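Local coordinates for Non-catalytic protein 1 (Piromyces equi, PDB 1WCU) that probably binds plant cell-wall polysaccharides, being a family 29 carbohydrate-binding module without catalytic activity of its own, at residues Val37-Pro42 against Ala124-Ile129; Gln67-Thr72 against Pro128-Tyr133; Tyr45-Leu50 against Arg116-Asp121; Gly74-Gln79 against Gly93-Ser98; Tyr10-Lys15 against Lys32-Val37. All coordinates share one frame; numbering follows the deposited sequence.

How the contacts relate
All five contacts belong to one domain built of two antiparallel beta sheets and no helix. Contacts 1, 2 and 5 join strands and loops of the sheet holding strands 35-38, 62-70 and 129-137; contact 1 shares Val37 with contact 5, and Pro128 and Ile129 with contact 2. Contacts 3 and 4 lie in the other sheet, their centres about 9 Å apart, where strands 116-121 and 74-79 are neighbours. Along the chain contact 5 closes first, while contacts 3 and 4 fall inside the loop that contact 1 closes. The sheets meet where Met131 packs on Ile48 and Val119, and Leu36 on Ile48, uniting distant segments in one core.

Contact 1. Residues Val37-Pro42 against Ala124-Ile129; sequences VLTADP and ASNIPI
Leu38 and Ile129 lie side by side and point the same way, toward the second sheet, with CD2 of Leu38 3.7 Å from CD1 of Ile129. Their backbones form an antiparallel hydrogen-bonded pair: Leu38 N donates to Ile129 O, and Ile129 N returns a bond of 2.9 Å to Leu38 O. Val37 and Pro128 are a second side-by-side pair, CG1 of the valine resting 3.7 Å from CB of the proline. Thr39 spreads its two branches over different neighbours. Its OG1 runs alongside Pro128, 3.9 Å from CB of that ring, while its CG2, anti to the backbone N, reaches to 3.7 Å from the backbone O of Asn126. An alanine here would probably leave Pro128 CB and the carbonyl of Asn126 less well covered, opening a shallow gap where the two branches had lain. Beyond Leu38 the direct ladder stops, and from Ala40 on water takes over. Water 1 accepts from Ala40 N at 2.8 Å and donates to Ile127 O, and water 2 joins Asp41 O to Asn126 N, the latter bond weak. Asn126 CA also approaches Ala40 O at 3.4 Å as a CH...O contact. On the loop, Ser125 OG accepts from Ile127 N in an ST turn and is also bonded to Asp121. The chemistry thus passes from a direct, apolar-flanked strand pairing at Leu38 to a polar end where water molecules bridge backbone groups of the two loops.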
# COMPACT_ATOMS: atom_id res chain seq x y z
N VAL A 37 8.86 1.80 6.43
CA VAL A 37 9.82 0.91 5.78
C VAL A 37 9.37 -0.55 5.88
O VAL A 37 9.15 -1.06 6.99
CB VAL A 37 11.19 1.03 6.44
CG1 VAL A 37 12.23 0.26 5.64
CG2 VAL A 37 11.60 2.49 6.54
N LEU A 38 9.28 -1.20 4.73
CA LEU A 38 9.15 -2.66 4.64
C LEU A 38 10.52 -3.25 4.41
O LEU A 38 11.18 -2.89 3.43
CB LEU A 38 8.26 -3.05 3.45
CG LEU A 38 8.33 -4.49 2.90
CD1 LEU A 38 7.98 -5.50 3.99
CD2 LEU A 38 7.45 -4.66 1.67
N THR A 39 10.94 -4.15 5.29
CA THR A 39 12.11 -4.98 5.03
C THR A 39 11.67 -6.44 5.14
O THR A 39 11.31 -6.90 6.23
CB THR A 39 13.24 -4.71 6.04
OG1 THR A 39 13.54 -3.30 6.09
CG2 THR A 39 14.50 -5.49 5.69
N ALA A 40 11.61 -7.14 4.02
CA ALA A 40 11.25 -8.56 4.03
C ALA A 40 12.34 -9.33 4.75
O ALA A 40 13.52 -8.99 4.63
CB ALA A 40 11.06 -9.09 2.63
N ASP A 41 11.97 -10.37 5.49
CA ASP A 41 12.94 -11.18 6.21
C ASP A 41 13.88 -11.85 5.19
O ASP A 41 13.51 -12.02 4.02
CB ASP A 41 12.25 -12.26 7.03
CG ASP A 41 11.41 -11.73 8.16
OD1 ASP A 41 11.63 -10.59 8.60
OD2 ASP A 41 10.54 -12.48 8.62
N PRO A 42 15.09 -12.21 5.61
CA PRO A 42 16.03 -12.79 4.66
C PRO A 42 15.46 -13.94 3.83
O PRO A 42 14.87 -14.88 4.37
CB PRO A 42 17.17 -13.26 5.57
CG PRO A 42 17.13 -12.33 6.73
CD PRO A 42 15.68 -12.06 6.96
N ALA A 124 12.64 -11.04 -3.01
CA ALA A 124 13.04 -11.57 -1.70
C ALA A 124 14.47 -11.14 -1.36
O ALA A 124 15.35 -11.95 -1.10
CB ALA A 124 12.91 -13.09 -1.69
N SER A 125 14.65 -9.83 -1.32
CA SER A 125 15.97 -9.18 -1.31
C SER A 125 16.49 -8.75 0.05
O SER A 125 17.67 -8.42 0.18
CB SER A 125 15.92 -7.93 -2.19
OG SER A 125 15.13 -6.92 -1.59
N ASN A 126 15.61 -8.66 1.05
CA ASN A 126 15.97 -8.14 2.37
C ASN A 126 16.47 -6.69 2.31
O ASN A 126 17.14 -6.23 3.24
CB ASN A 126 17.03 -9.05 3.04
CG ASN A 126 17.22 -8.79 4.53
OD1 ASN A 126 16.26 -8.72 5.33
ND2 ASN A 126 18.48 -8.66 4.93
N ILE A 127 16.07 -5.96 1.25
CA ILE A 127 16.45 -4.55 1.04
C ILE A 127 15.28 -3.66 1.47
O ILE A 127 14.14 -3.94 1.10
CB ILE A 127 16.74 -4.29 -0.45
CG1 ILE A 127 18.06 -4.99 -0.85
CG2 ILE A 127 16.84 -2.78 -0.76
CD1 ILE A 127 18.35 -4.94 -2.31
N PRO A 128 15.54 -2.58 2.22
CA PRO A 128 14.43 -1.74 2.66
C PRO A 128 13.69 -1.05 1.51
O PRO A 128 14.29 -0.62 0.52
CB PRO A 128 15.10 -0.73 3.60
CG PRO A 128 16.51 -0.68 3.15
CD PRO A 128 16.84 -2.10 2.73
N ILE A 129 12.37 -0.99 1.67
CA ILE A 129 11.45 -0.32 0.75
C ILE A 129 10.84 0.82 1.55
O ILE A 129 10.07 0.58 2.49
CB ILE A 129 10.37 -1.31 0.24
CG1 ILE A 129 11.04 -2.45 -0.54
CG2 ILE A 129 9.35 -0.58 -0.64
CD1 ILE A 129 10.18 -3.68 -0.64
O HOH W 1 12.56 -6.18 1.62
O HOH W 2 13.66 -10.77 1.53

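Contact 2. Residues Gln67-Thr72 against Pro128-Tyr133; sequences QVKTET and PIYMRY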
# COMPACT_ATOMS: atom_id res chain seq x y z
N GLN A 67 4.09 6.92 -2.57
CA GLN A 67 5.46 7.17 -3.03
C GLN A 67 6.40 6.10 -2.47
O GLN A 67 6.29 5.72 -1.30
CB GLN A 67 5.92 8.57 -2.62
CG GLN A 67 5.05 9.68 -3.19
CD GLN A 67 5.52 11.08 -2.86
OE1 GLN A 67 4.79 12.05 -3.10
NE2 GLN A 67 6.71 11.20 -2.29
N VAL A 68 7.32 5.65 -3.31
CA VAL A 68 8.28 4.61 -2.93
C VAL A 68 9.69 5.05 -3.32
O VAL A 68 9.89 5.63 -4.40
CB VAL A 68 7.99 3.28 -3.63
CG1 VAL A 68 8.92 2.18 -3.11
CG2 VAL A 68 6.54 2.88 -3.42
N LYS A 69 10.66 4.76 -2.45
CA LYS A 69 12.10 4.90 -2.71
C LYS A 69 12.72 3.59 -2.29
O LYS A 69 12.53 3.15 -1.17
CB LYS A 69 12.68 6.06 -1.88
CG LYS A 69 14.20 6.17 -1.98
CD LYS A 69 14.73 7.34 -1.17
CE LYS A 69 14.69 7.11 0.29
NZ LYS A 69 15.34 8.26 1.02
N THR A 70 13.47 2.96 -3.19
CA THR A 70 14.06 1.65 -2.89
C THR A 70 15.05 1.20 -3.95
O THR A 70 14.95 1.62 -5.11
CB THR A 70 12.93 0.56 -2.76
OG1 THR A 70 13.51 -0.67 -2.29
CG2 THR A 70 12.23 0.31 -4.08
N GLU A 71 15.95 0.31 -3.56
CA GLU A 71 16.86 -0.37 -4.48
C GLU A 71 16.34 -1.73 -4.97
O GLU A 71 16.96 -2.37 -5.81
CB GLU A 71 18.24 -0.53 -3.85
CG GLU A 71 18.99 0.77 -3.64
CD GLU A 71 20.39 0.51 -3.13
OE1 GLU A 71 21.26 0.16 -3.95
OE2 GLU A 71 20.60 0.63 -1.90
N THR A 72 15.21 -2.20 -4.43
CA THR A 72 14.59 -3.42 -4.92
C THR A 72 13.33 -3.06 -5.75
O THR A 72 13.24 -1.98 -6.32
CB THR A 72 14.36 -4.43 -3.76
OG1 THR A 72 13.97 -5.71 -4.29
CG2 THR A 72 13.31 -3.95 -2.74
N PRO A 128 15.54 -2.58 2.22
CA PRO A 128 14.43 -1.74 2.66
C PRO A 128 13.69 -1.05 1.51
O PRO A 128 14.29 -0.62 0.52
CB PRO A 128 15.10 -0.73 3.60
CG PRO A 128 16.51 -0.68 3.15
CD PRO A 128 16.84 -2.10 2.73
N ILE A 129 12.37 -0.99 1.67
CA ILE A 129 11.45 -0.32 0.75
C ILE A 129 10.84 0.82 1.55
O ILE A 129 10.07 0.58 2.49
CB ILE A 129 10.37 -1.31 0.24
CG1 ILE A 129 11.04 -2.45 -0.54
CG2 ILE A 129 9.35 -0.58 -0.64
CD1 ILE A 129 10.18 -3.68 -0.64
N TYR A 130 11.21 2.05 1.20
CA TYR A 130 10.77 3.26 1.91
C TYR A 130 9.53 3.85 1.26
O TYR A 130 9.48 4.01 0.04
CB TYR A 130 11.88 4.33 1.92
CG TYR A 130 13.19 3.86 2.54
CD1 TYR A 130 14.16 3.26 1.76
CD2 TYR A 130 13.45 4.05 3.89
CE1 TYR A 130 15.36 2.83 2.31
CE2 TYR A 130 14.65 3.62 4.46
CZ TYR A 130 15.60 3.03 3.66
OH TYR A 130 16.80 2.58 4.23
N MET A 131 8.53 4.16 2.08
CA MET A 131 7.24 4.62 1.55
C MET A 131 6.77 5.88 2.26
O MET A 131 7.00 6.06 3.46
CB MET A 131 6.18 3.52 1.71
CG MET A 131 6.45 2.34 0.80
SD MET A 131 5.51 0.88 1.22
CE MET A 131 6.60 0.13 2.40
N ARG A 132 6.06 6.74 1.52
CA ARG A 132 5.40 7.91 2.08
C ARG A 132 4.06 8.12 1.40
O ARG A 132 3.85 7.66 0.27
CB ARG A 132 6.25 9.18 1.88
CG ARG A 132 7.50 9.23 2.72
CD ARG A 132 8.37 10.44 2.36
NE ARG A 132 9.57 10.48 3.19
CZ ARG A 132 10.64 11.24 2.95
NH1 ARG A 132 10.65 12.06 1.91
NH2 ARG A 132 11.69 11.15 3.74
N TYR A 133 3.16 8.83 2.07
CA TYR A 133 1.90 9.29 1.47
C TYR A 133 1.09 8.14 0.85
O TYR A 133 0.72 8.19 -0.32
CB TYR A 133 2.14 10.43 0.45
CG TYR A 133 3.10 11.51 0.91
CD1 TYR A 133 2.82 12.33 1.99
CD2 TYR A 133 4.31 11.66 0.27
CE1 TYR A 133 3.76 13.32 2.40
CE2 TYR A 133 5.23 12.61 0.66
CZ TYR A 133 4.96 13.43 1.71
OH TYR A 133 5.93 14.36 2.05
O HOH W 3 8.56 12.68 -0.35
O HOH W 4 16.53 0.56 -0.65
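Ile129 is wedged against Thr70 and Thr72, and this end of the contact is the tight one. Thr72 CG2 comes within 3.5 Å of Ile129 CG1, closer than usual for carbons, the two side chains crossing at about a right angle. Val68 CG1 meets the other branch, Ile129 CG2, at 3.7 Å. Thr70 OG1, anti to its backbone N (chi1 -172°), donates to Pro128 O at 2.9 Å and accepts from Thr72 N, closing an ST turn. The partly exposed face, with Gln67, Lys69, Tyr130 and Arg132, is looser. Lys69 NZ stands over the face of the Tyr130 ring, 5.3 Å from its centroid, at most a weak cation-pi attraction; its stronger partner is Asp33, in a salt bridge. The Gln67 amide sits at the edge of the Tyr133 ring, the planes 64° apart, and Gln67 OE1 is bonded to Tyr65. Water 3 joins Gln67 NE2, weakly, to Arg132 NH1, while Arg132 NE is bonded to Asn34 O. Between the two faces four backbone bonds pair Gln67 with Arg132 and Lys69 with Tyr130. This is the regular antiparallel ladder of a beta-sandwich sheet, one face packed inward and the other, charged and aromatic, partly exposed.

Contact 3. Residues Tyr45-Leu50 against Arg116-Asp121; sequences YGAISL and RIIVQD
Tyr45 lays its ring on the side-chain amide of Gln120 just where two neighbouring antiparallel strands of the beta sandwich begin to pair. The ring and amide planes are 15° apart, and Gln120 NE2 sits 3.3 Å above the ring plane, over its centre. The same nitrogen donates to Tyr45 O at 3.0 Å; the oxygen lies in the amide plane, but the donor stands above the carbonyl plane. With two such holds the amide is unlikely to turn freely. At the ring's edge, Tyr45 CD1 meets Asp121 O at 3.3 Å. Gly46 O accepts from Asp121 N. Ala47 points its methyl to the Gln120 side of the sheet, CB 4.1 Å from Ile118 CG2. Ile48 turns to the other face, which packs on Met131 and Leu38 of the second sheet; its CG1, between backbone N and carbonyl carbon in the crowded position (chi1 57°), lies 3.9 Å from Val119 CB. Backbone bonds run both ways between Ile48 and Val119. Ser49 OG is bonded to Gln79 and rests against the aliphatic run of Arg116, whose guanidinium makes a salt bridge with Glu86. Leu50 donates through N to Ile117 O at 2.8 Å. Its own carbonyl is gripped twice, by Tyr58 OH and by Ile117 N, the latter 3.1 Å from Leu50 O.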
# COMPACT_ATOMS: atom_id res chain seq x y z
N TYR A 45 9.59 -13.68 0.54
CA TYR A 45 8.66 -12.86 -0.24
C TYR A 45 7.78 -12.16 0.78
O TYR A 45 6.61 -12.48 0.94
CB TYR A 45 7.87 -13.78 -1.15
CG TYR A 45 6.92 -13.19 -2.16
CD1 TYR A 45 7.17 -11.99 -2.80
CD2 TYR A 45 5.79 -13.89 -2.54
CE1 TYR A 45 6.32 -11.49 -3.78
CE2 TYR A 45 4.93 -13.42 -3.53
CZ TYR A 45 5.20 -12.22 -4.14
OH TYR A 45 4.37 -11.73 -5.13
N GLY A 46 8.36 -11.20 1.49
CA GLY A 46 7.71 -10.58 2.63
C GLY A 46 6.89 -9.37 2.24
O GLY A 46 7.17 -8.73 1.24
N ALA A 47 5.92 -9.06 3.09
CA ALA A 47 4.93 -8.03 2.81
C ALA A 47 4.54 -7.23 4.03
O ALA A 47 4.52 -7.76 5.15
CB ALA A 47 3.67 -8.64 2.27
N ILE A 48 4.15 -5.98 3.80
CA ILE A 48 3.21 -5.32 4.71
C ILE A 48 1.81 -5.47 4.14
O ILE A 48 1.64 -5.63 2.92
CB ILE A 48 3.54 -3.84 4.97
CG1 ILE A 48 3.60 -3.05 3.66
CG2 ILE A 48 4.78 -3.72 5.81
CD1 ILE A 48 3.61 -1.56 3.88
N SER A 49 0.80 -5.46 5.00
CA SER A 49 -0.59 -5.49 4.54
C SER A 49 -1.38 -4.54 5.46
O SER A 49 -1.60 -4.84 6.64
CB SER A 49 -1.15 -6.90 4.55
OG SER A 49 -2.48 -6.85 4.04
N LEU A 50 -1.73 -3.38 4.92
CA LEU A 50 -2.23 -2.30 5.74
C LEU A 50 -3.75 -2.38 5.79
O LEU A 50 -4.46 -2.09 4.81
CB LEU A 50 -1.74 -0.94 5.22
CG LEU A 50 -0.20 -0.86 5.15
CD1 LEU A 50 0.20 0.47 4.51
CD2 LEU A 50 0.45 -1.01 6.54
N ARG A 116 -7.46 -4.34 2.81
CA ARG A 116 -6.00 -4.38 3.03
C ARG A 116 -5.23 -4.05 1.76
O ARG A 116 -5.53 -4.59 0.68
CB ARG A 116 -5.57 -5.77 3.52
CG ARG A 116 -5.47 -5.93 5.01
CD ARG A 116 -5.44 -7.39 5.42
NE ARG A 116 -6.79 -7.93 5.40
CZ ARG A 116 -7.15 -9.11 5.88
NH1 ARG A 116 -6.26 -9.99 6.28
NH2 ARG A 116 -8.43 -9.41 5.88
N ILE A 117 -4.24 -3.18 1.92
CA ILE A 117 -3.29 -2.81 0.88
C ILE A 117 -1.95 -3.50 1.16
O ILE A 117 -1.30 -3.25 2.18
CB ILE A 117 -3.07 -1.27 0.84
CG1 ILE A 117 -4.38 -0.56 0.52
CG2 ILE A 117 -1.99 -0.92 -0.19
CD1 ILE A 117 -4.35 0.96 0.69
N ILE A 118 -1.52 -4.34 0.22
CA ILE A 118 -0.28 -5.11 0.33
C ILE A 118 0.84 -4.48 -0.48
O ILE A 118 0.63 -4.09 -1.62
CB ILE A 118 -0.51 -6.54 -0.22
CG1 ILE A 118 -1.43 -7.35 0.70
CG2 ILE A 118 0.81 -7.28 -0.41
CD1 ILE A 118 -2.05 -8.56 -0.00
N VAL A 119 2.03 -4.38 0.11
CA VAL A 119 3.26 -4.03 -0.62
C VAL A 119 4.21 -5.18 -0.34
O VAL A 119 4.39 -5.55 0.82
CB VAL A 119 3.87 -2.69 -0.19
CG1 VAL A 119 5.10 -2.34 -1.03
CG2 VAL A 119 2.83 -1.58 -0.33
N GLN A 120 4.82 -5.74 -1.38
CA GLN A 120 5.56 -6.99 -1.26
C GLN A 120 6.86 -6.96 -2.07
O GLN A 120 6.88 -6.44 -3.19
CB GLN A 120 4.65 -8.16 -1.70
CG GLN A 120 5.07 -9.51 -1.27
CD GLN A 120 3.92 -10.54 -1.24
OE1 GLN A 120 2.80 -10.34 -1.77
NE2 GLN A 120 4.20 -11.64 -0.61
N ASP A 121 7.93 -7.49 -1.49
CA ASP A 121 9.27 -7.54 -2.12
C ASP A 121 9.43 -8.74 -3.04
O ASP A 121 9.70 -9.84 -2.58
CB ASP A 121 10.35 -7.59 -1.03
CG ASP A 121 11.75 -7.51 -1.58
OD1 ASP A 121 11.93 -7.19 -2.79
OD2 ASP A 121 12.68 -7.65 -0.77

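Contact 4. Residues Gly74-Gln79 against Gly93-Ser98; sequences GLVKVQ and GSFRSS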
# COMPACT_ATOMS: atom_id res chain seq x y z
N GLY A 74 8.95 -4.70 -6.67
CA GLY A 74 7.93 -5.61 -6.21
C GLY A 74 6.52 -5.29 -6.64
O GLY A 74 6.31 -4.64 -7.65
N LEU A 75 5.56 -5.79 -5.86
CA LEU A 75 4.15 -5.77 -6.21
C LEU A 75 3.32 -5.05 -5.17
O LEU A 75 3.64 -5.04 -3.98
CB LEU A 75 3.63 -7.20 -6.35
CG LEU A 75 4.22 -7.99 -7.52
CD1 LEU A 75 3.79 -9.43 -7.55
CD2 LEU A 75 3.87 -7.37 -8.84
N VAL A 76 2.26 -4.40 -5.65
CA VAL A 76 1.19 -3.85 -4.81
C VAL A 76 -0.09 -4.65 -5.11
O VAL A 76 -0.42 -4.92 -6.27
CB VAL A 76 1.00 -2.35 -5.05
CG1 VAL A 76 -0.08 -1.77 -4.15
CG2 VAL A 76 2.31 -1.62 -4.80
N LYS A 77 -0.77 -5.07 -4.05
CA LYS A 77 -1.93 -5.93 -4.17
C LYS A 77 -3.01 -5.47 -3.19
O LYS A 77 -2.75 -4.66 -2.31
CB LYS A 77 -1.56 -7.38 -3.82
CG LYS A 77 -0.36 -7.96 -4.56
CD LYS A 77 -0.06 -9.35 -4.07
CE LYS A 77 1.11 -10.03 -4.75
NZ LYS A 77 0.95 -11.48 -4.56
N VAL A 78 -4.20 -6.04 -3.33
CA VAL A 78 -5.24 -5.94 -2.32
C VAL A 78 -5.63 -7.34 -1.84
O VAL A 78 -5.47 -8.32 -2.57
CB VAL A 78 -6.51 -5.16 -2.82
CG1 VAL A 78 -6.13 -3.73 -3.19
CG2 VAL A 78 -7.18 -5.86 -3.97
N GLN A 79 -6.08 -7.43 -0.59
CA GLN A 79 -6.67 -8.66 -0.07
C GLN A 79 -7.84 -8.29 0.85
O GLN A 79 -8.26 -7.13 0.92
CB GLN A 79 -5.63 -9.56 0.63
CG GLN A 79 -5.12 -8.98 1.94
CD GLN A 79 -4.17 -9.85 2.73
OE1 GLN A 79 -3.24 -9.35 3.34
NE2 GLN A 79 -4.45 -11.16 2.79
N GLY A 93 -0.59 -3.55 -9.20
CA GLY A 93 0.50 -2.82 -9.83
C GLY A 93 1.85 -3.27 -9.36
O GLY A 93 1.93 -4.21 -8.57
N SER A 94 2.91 -2.64 -9.88
CA SER A 94 4.28 -2.95 -9.50
C SER A 94 5.02 -1.68 -9.18
O SER A 94 4.65 -0.61 -9.68
CB SER A 94 5.00 -3.69 -10.61
OG SER A 94 5.09 -2.89 -11.76
N PHE A 95 6.04 -1.78 -8.34
CA PHE A 95 6.97 -0.67 -8.12
C PHE A 95 8.35 -1.15 -8.54
O PHE A 95 8.60 -2.35 -8.60
CB PHE A 95 6.96 -0.14 -6.67
CG PHE A 95 7.36 -1.15 -5.65
CD1 PHE A 95 6.42 -2.01 -5.11
CD2 PHE A 95 8.68 -1.27 -5.24
CE1 PHE A 95 6.77 -2.95 -4.19
CE2 PHE A 95 9.04 -2.22 -4.31
CZ PHE A 95 8.08 -3.06 -3.78
N ARG A 96 9.23 -0.19 -8.79
CA ARG A 96 10.59 -0.49 -9.28
C ARG A 96 11.62 0.33 -8.51
O ARG A 96 11.27 1.10 -7.62
CB ARG A 96 10.67 -0.28 -10.80
CG ARG A 96 10.07 1.01 -11.32
CD ARG A 96 10.89 2.23 -10.98
NE ARG A 96 10.34 3.44 -11.63
CZ ARG A 96 10.98 4.60 -11.68
NH1 ARG A 96 12.19 4.73 -11.15
NH2 ARG A 96 10.41 5.65 -12.28
N SER A 97 12.90 0.17 -8.82
CA SER A 97 13.94 0.86 -8.06
C SER A 97 13.93 2.34 -8.41
O SER A 97 13.74 2.73 -9.57
CB SER A 97 15.35 0.25 -8.29
OG SER A 97 15.22 -1.15 -8.09
N SER A 98 14.14 3.16 -7.39
CA SER A 98 14.30 4.60 -7.58
C SER A 98 15.17 5.20 -6.52
O SER A 98 15.09 4.82 -5.36
CB SER A 98 12.96 5.31 -7.63
OG SER A 98 12.25 5.25 -6.41
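The Phe95 ring lies over the backbone of Gly74, with Gly74 N 3.3 Å above one face and offset toward the rim. Gly74 CA shares that face in a CH-pi contact, 3.8 Å from the ring centroid. At the edge, Val76 CG2 comes to 4.1 Å from Phe95 CD1, the two side chains crossing at about a right angle, and Leu75 O lies in the ring plane. The CG of Phe95 stands between the backbone N and the carbonyl carbon (chi1 61°), and from there the ring extends over the facing strand. A CB on Gly74 would collide with Phe95 CZ, so the missing side chain is what lets the ring settle. The pairing belongs to a beta hairpin of strands 74-79 and 90-98, the latter an outermost strand of its sheet. Gly74 and Phe95 form one hydrogen-bonded pair, Gly74 N donating to Phe95 O and Phe95 N giving 3.0 Å to Gly74 O. Val76 and Gly93 form the next, Val76 N reaching Gly93 O at 2.9 Å with an N-H...O angle of 173°. The Phe95 ring also touches Val119, Tyr104 and Ile129, bringing both sheets to it. An alanine in place of Phe95 would probably uncover the Gly74 backbone and open a gap between Val76 and Ile129. Between the two hydrogen-bonded pairs Leu75 faces Ser94 in a non-hydrogen-bonded pair, on the side of the sheet away from Phe95, and Leu75 CD2 lies 3.7 Å from Gly93 O.

Contact 5. Residues Tyr10-Lys15 against Lys32-Val37; sequences YETGKK and KDNSLV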
# COMPACT_ATOMS: atom_id res chain seq x y z
N TYR A 10 -0.86 6.73 5.81
CA TYR A 10 0.44 7.15 6.30
C TYR A 10 0.96 8.32 5.48
O TYR A 10 0.94 8.25 4.24
CB TYR A 10 1.44 5.99 6.24
CG TYR A 10 2.85 6.39 6.62
CD1 TYR A 10 3.78 6.75 5.66
CD2 TYR A 10 3.25 6.46 7.96
CE1 TYR A 10 5.06 7.17 6.00
CE2 TYR A 10 4.52 6.88 8.30
CZ TYR A 10 5.43 7.23 7.33
OH TYR A 10 6.69 7.67 7.65
N GLU A 11 1.43 9.38 6.13
CA GLU A 11 2.05 10.51 5.43
C GLU A 11 3.56 10.43 5.57
O GLU A 11 4.24 9.95 4.66
CB GLU A 11 1.47 11.84 5.93
CG GLU A 11 0.05 12.09 5.41
CD GLU A 11 -0.46 13.51 5.73
OE1 GLU A 11 -0.34 13.89 6.90
OE2 GLU A 11 -0.98 14.21 4.82
N THR A 12 4.07 10.87 6.72
CA THR A 12 5.47 10.76 7.12
C THR A 12 5.48 10.48 8.63
O THR A 12 4.41 10.30 9.23
CB THR A 12 6.25 12.05 6.79
OG1 THR A 12 5.57 13.17 7.39
CG2 THR A 12 6.36 12.26 5.27
N GLY A 13 6.65 10.44 9.26
CA GLY A 13 6.73 10.21 10.70
C GLY A 13 6.87 8.76 11.09
O GLY A 13 7.21 7.90 10.26
N LYS A 14 6.60 8.49 12.36
CA LYS A 14 6.95 7.20 12.96
C LYS A 14 5.77 6.32 13.31
O LYS A 14 5.91 5.34 14.03
CB LYS A 14 7.86 7.45 14.17
CG LYS A 14 9.25 8.00 13.76
CD LYS A 14 10.35 7.77 14.79
CE LYS A 14 11.12 6.48 14.57
NZ LYS A 14 12.31 6.67 13.67
N LYS A 15 4.60 6.63 12.78
CA LYS A 15 3.46 5.76 12.99
C LYS A 15 2.45 5.80 11.86
O LYS A 15 2.32 6.79 11.15
CB LYS A 15 2.77 6.11 14.32
CG LYS A 15 2.17 7.47 14.36
CD LYS A 15 1.85 7.94 15.81
N LYS A 32 12.01 4.78 9.52
CA LYS A 32 13.34 5.38 9.41
C LYS A 32 13.36 6.32 8.23
O LYS A 32 12.59 6.15 7.28
CB LYS A 32 14.39 4.28 9.22
N ASP A 33 14.25 7.31 8.26
CA ASP A 33 14.38 8.25 7.16
C ASP A 33 13.03 8.88 6.82
O ASP A 33 12.70 9.11 5.66
CB ASP A 33 14.95 7.53 5.95
CG ASP A 33 15.61 8.46 4.93
OD1 ASP A 33 15.91 9.64 5.25
OD2 ASP A 33 15.72 8.05 3.76
N ASN A 34 12.25 9.15 7.86
CA ASN A 34 10.95 9.81 7.74
C ASN A 34 10.02 9.13 6.75
O ASN A 34 9.30 9.79 6.00
CB ASN A 34 11.13 11.30 7.43
CG ASN A 34 9.90 12.12 7.78
OD1 ASN A 34 9.18 11.79 8.73
ND2 ASN A 34 9.66 13.18 7.03
N SER A 35 10.04 7.80 6.78
CA SER A 35 9.21 6.97 5.94
C SER A 35 8.79 5.71 6.69
O SER A 35 9.30 5.41 7.76
CB SER A 35 9.91 6.51 4.66
OG SER A 35 11.29 6.76 4.62
N LEU A 36 7.82 5.00 6.09
CA LEU A 36 7.38 3.70 6.54
C LEU A 36 8.20 2.71 5.75
O LEU A 36 8.24 2.79 4.52
CB LEU A 36 5.87 3.55 6.26
CG LEU A 36 5.15 2.27 6.69
CD1 LEU A 36 3.65 2.54 6.78
CD2 LEU A 36 5.40 1.11 5.73
N VAL A 37 8.86 1.80 6.43
CA VAL A 37 9.82 0.91 5.78
C VAL A 37 9.37 -0.55 5.88
O VAL A 37 9.15 -1.06 6.99
CB VAL A 37 11.19 1.03 6.44
CG1 VAL A 37 12.23 0.26 5.64
CG2 VAL A 37 11.60 2.49 6.54
O HOH W 5 10.10 7.29 9.89
O HOH W 6 12.32 8.50 10.75
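Tyr10-Gly13 runs at 142° to Asn34-Leu36, coming nearest where Gly13 and Asn34 have their CA atoms 5.2 Å apart. Tyr10 is sandwiched: Leu36 CB lies 3.7 Å above one ring face, over its centre, in a CH-pi contact, and the backbone N of Thr12 lies over the opposite face toward the rim. The hydroxyl donates to Gly13 O at 2.7 Å, with that oxygen in the ring plane, so the ring is held by its faces and by its end. Gly13 O also takes a bond from water 5, which bridges to Ser35 O. Asn34 closes the other side of the contact: its OD1 accepts from Gly13 N at 2.9 Å, the donor standing above the carbonyl plane of the amide. The same oxygen lies 3.5 Å from Thr12 CB, with the threonine and asparagine side chains crossing. At the backbone angles of Gly13 a CB would press on the carbonyl oxygen of Thr12. Asn34 O is in turn bonded to Arg132 NE, tying the turn to strand 129-137. Asp33 and Asn34 both have left-handed backbone angles, and Lys32 and Ser35 are bonded to each other in both directions: this fits a two-residue beta hairpin linking strands 30-32 and 35-38, packed here against Tyr10 and the loop that follows it.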